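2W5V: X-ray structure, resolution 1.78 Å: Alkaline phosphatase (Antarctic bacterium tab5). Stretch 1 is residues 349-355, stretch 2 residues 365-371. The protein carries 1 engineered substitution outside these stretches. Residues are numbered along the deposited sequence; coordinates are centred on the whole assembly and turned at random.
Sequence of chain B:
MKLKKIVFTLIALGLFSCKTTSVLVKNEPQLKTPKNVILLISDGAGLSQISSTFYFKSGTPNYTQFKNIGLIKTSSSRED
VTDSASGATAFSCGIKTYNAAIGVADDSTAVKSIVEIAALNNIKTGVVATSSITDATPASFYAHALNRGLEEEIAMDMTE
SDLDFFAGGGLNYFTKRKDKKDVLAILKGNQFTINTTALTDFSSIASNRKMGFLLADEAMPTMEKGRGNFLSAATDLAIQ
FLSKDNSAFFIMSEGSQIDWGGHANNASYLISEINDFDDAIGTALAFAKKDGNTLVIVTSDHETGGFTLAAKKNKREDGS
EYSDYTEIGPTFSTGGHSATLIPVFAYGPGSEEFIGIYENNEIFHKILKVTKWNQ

Stretch 1 349-355: PGSEEFI
Stretch 2, residues 365-371: HKILKVT

A short 3-10 segment, Ser351 to Glu353, lies against a helix that begins earlier in the chain and runs through His365 to Thr371. The register is antiparallel: Gly350 CA sits 5.5 Å from Val370 CA, and Glu353 CA 6.7 Å from Lys366 CA. Together the two stretches bury 385 Å². Pro349 (phi/psi -56/125) leads in without touching the helix. Gly350, at 88/-3, makes the closest backbone approach; a CB here would fall 3.0 Å from Val370 CB and jam against the preceding carbonyl, so the turn calls for glycine. Gly350 O lies 3.8 Å from Val370 CG1 and accepts Glu353 N at 3.0 Å, closing the 3-10 turn. The CA-to-CB bonds of Ser351 (-62/-25, chi1 p) and Glu352 (-66/-23, chi1 m, chi2 p) point away from the helix; Ser351 O accepts Phe354 N at 3.1 Å.

Glu353 (-62/-20, chi1 t, chi2 p, chi3 37°) directs its CA-to-CB bond toward the helix and joins two lysines one turn apart. Lys366 (m, t, t, m) bends at its end so that NZ donates to Glu353 O at 2.8 Å and, weakly, to Glu353 OE2 at 3.3 Å, the latter within a salt bridge. Fully extended Lys369 (all t) brings NZ to Glu353 OE1 at 3.2 Å, a weak hydrogen bond within a second salt bridge. Glu353 CB also packs 3.6 Å from Val370 CG1 (Val370 chi1 m).

Phe354 (-96/11, chi1 m, chi2 80°) leaves its backbone sideways, but its ring reaches the helix: CE2 is 3.6 Å from Lys366 CB, CZ 4.0 Å from Ile367 CG1 (m, t), and CE1 4.5 Å from Val370 CG1. The CA-to-CB bond of Ile355 (-85/-179, p, t) points away, while a water donates to Ile355 O at 2.7 Å and accepts from Lys366 NZ at 3.2 Å.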

# COMPACT_ATOMS: atom_id res chain seq x y z
N PRO B 349 11.70 14.68 -12.01
CA PRO B 349 12.99 14.13 -12.46
C PRO B 349 13.57 13.19 -11.42
O PRO B 349 13.72 13.59 -10.27
CB PRO B 349 13.88 15.37 -12.58
CG PRO B 349 12.95 16.50 -12.78
CD PRO B 349 11.68 16.15 -12.05
N GLY B 350 13.88 11.96 -11.82
CA GLY B 350 14.44 10.97 -10.91
C GLY B 350 13.41 10.16 -10.15
O GLY B 350 13.77 9.25 -9.39
N SER B 351 12.14 10.46 -10.33
CA SER B 351 11.10 9.82 -9.52
C SER B 351 11.05 8.30 -9.72
O SER B 351 10.61 7.56 -8.83
CB SER B 351 9.72 10.46 -9.78
OG SER B 351 9.35 10.35 -11.14
N GLU B 352 11.51 7.82 -10.87
CA GLU B 352 11.48 6.39 -11.17
C GLU B 352 12.40 5.60 -10.22
O GLU B 352 12.23 4.40 -10.04
CB GLU B 352 11.89 6.11 -12.62
CG GLU B 352 10.94 6.67 -13.69
CD GLU B 352 11.05 8.19 -13.89
OE1 GLU B 352 11.97 8.83 -13.32
OE2 GLU B 352 10.21 8.73 -14.64
N GLU B 353 13.39 6.27 -9.65
CA GLU B 353 14.31 5.61 -8.73
C GLU B 353 13.60 5.07 -7.49
O GLU B 353 14.10 4.17 -6.81
CB GLU B 353 15.42 6.58 -8.30
CG GLU B 353 16.48 5.96 -7.41
CD GLU B 353 17.22 4.82 -8.10
OE1 GLU B 353 17.47 4.93 -9.32
OE2 GLU B 353 17.56 3.83 -7.42
N PHE B 354 12.41 5.60 -7.20
CA PHE B 354 11.74 5.28 -5.94
C PHE B 354 10.70 4.15 -6.01
O PHE B 354 9.96 3.94 -5.04
CB PHE B 354 11.13 6.54 -5.33
CG PHE B 354 12.15 7.57 -4.97
CD1 PHE B 354 12.70 8.40 -5.94
CD2 PHE B 354 12.63 7.67 -3.67
CE1 PHE B 354 13.67 9.34 -5.62
CE2 PHE B 354 13.60 8.60 -3.34
CZ PHE B 354 14.13 9.43 -4.31
N ILE B 355 10.65 3.42 -7.12
CA ILE B 355 9.68 2.32 -7.25
C ILE B 355 10.23 1.03 -6.63
O ILE B 355 11.33 1.01 -6.09
CB ILE B 355 9.26 2.09 -8.71
CG1 ILE B 355 10.43 1.57 -9.55
CG2 ILE B 355 8.68 3.37 -9.32
CD1 ILE B 355 10.07 1.36 -11.02
N HIS B 365 19.56 7.32 0.41
CA HIS B 365 20.53 6.98 -0.62
C HIS B 365 20.00 7.24 -2.02
O HIS B 365 20.75 7.61 -2.91
CB HIS B 365 21.00 5.54 -0.42
CG HIS B 365 21.71 5.33 0.88
ND1 HIS B 365 23.00 5.78 1.09
CD2 HIS B 365 21.31 4.78 2.05
CE1 HIS B 365 23.37 5.49 2.32
NE2 HIS B 365 22.36 4.88 2.93
N LYS B 366 18.70 7.08 -2.19
CA LYS B 366 18.06 7.37 -3.46
C LYS B 366 18.02 8.87 -3.75
O LYS B 366 18.22 9.28 -4.89
CB LYS B 366 16.66 6.75 -3.53
CG LYS B 366 16.68 5.21 -3.52
CD LYS B 366 15.25 4.65 -3.47
CE LYS B 366 15.25 3.13 -3.61
NZ LYS B 366 15.64 2.71 -4.99
N ILE B 367 17.75 9.69 -2.74
CA ILE B 367 17.77 11.15 -2.95
C ILE B 367 19.18 11.58 -3.33
O ILE B 367 19.38 12.35 -4.26
CB ILE B 367 17.32 11.93 -1.72
CG1 ILE B 367 15.81 11.74 -1.49
CG2 ILE B 367 17.64 13.40 -1.88
CD1 ILE B 367 15.34 12.23 -0.12
N LEU B 368 20.16 11.07 -2.60
CA LEU B 368 21.56 11.36 -2.91
C LEU B 368 21.88 10.92 -4.36
O LEU B 368 22.48 11.67 -5.13
CB LEU B 368 22.46 10.66 -1.88
CG LEU B 368 23.89 11.12 -1.70
CD1 LEU B 368 23.98 12.64 -1.68
CD2 LEU B 368 24.45 10.52 -0.41
N LYS B 369 21.46 9.71 -4.73
CA LYS B 369 21.74 9.19 -6.06
C LYS B 369 21.18 10.05 -7.20
O LYS B 369 21.88 10.36 -8.15
CB LYS B 369 21.22 7.75 -6.20
CG LYS B 369 21.43 7.18 -7.58
CD LYS B 369 20.87 5.78 -7.72
CE LYS B 369 21.01 5.27 -9.15
NZ LYS B 369 20.54 3.87 -9.30
N VAL B 370 19.90 10.43 -7.11
CA VAL B 370 19.29 11.15 -8.22
C VAL B 370 19.74 12.61 -8.33
O VAL B 370 19.82 13.15 -9.43
CB VAL B 370 17.74 11.05 -8.21
CG1 VAL B 370 17.32 9.59 -8.18
CG2 VAL B 370 17.15 11.80 -7.03
N THR B 371 20.05 13.25 -7.20
CA THR B 371 20.49 14.64 -7.22
C THR B 371 21.95 14.76 -7.63
O THR B 371 22.39 15.82 -8.06
CB THR B 371 20.39 15.30 -5.85
OG1 THR B 371 21.25 14.60 -4.93
CG2 THR B 371 18.94 15.32 -5.35
O HOH W 1 13.87 0.26 -5.93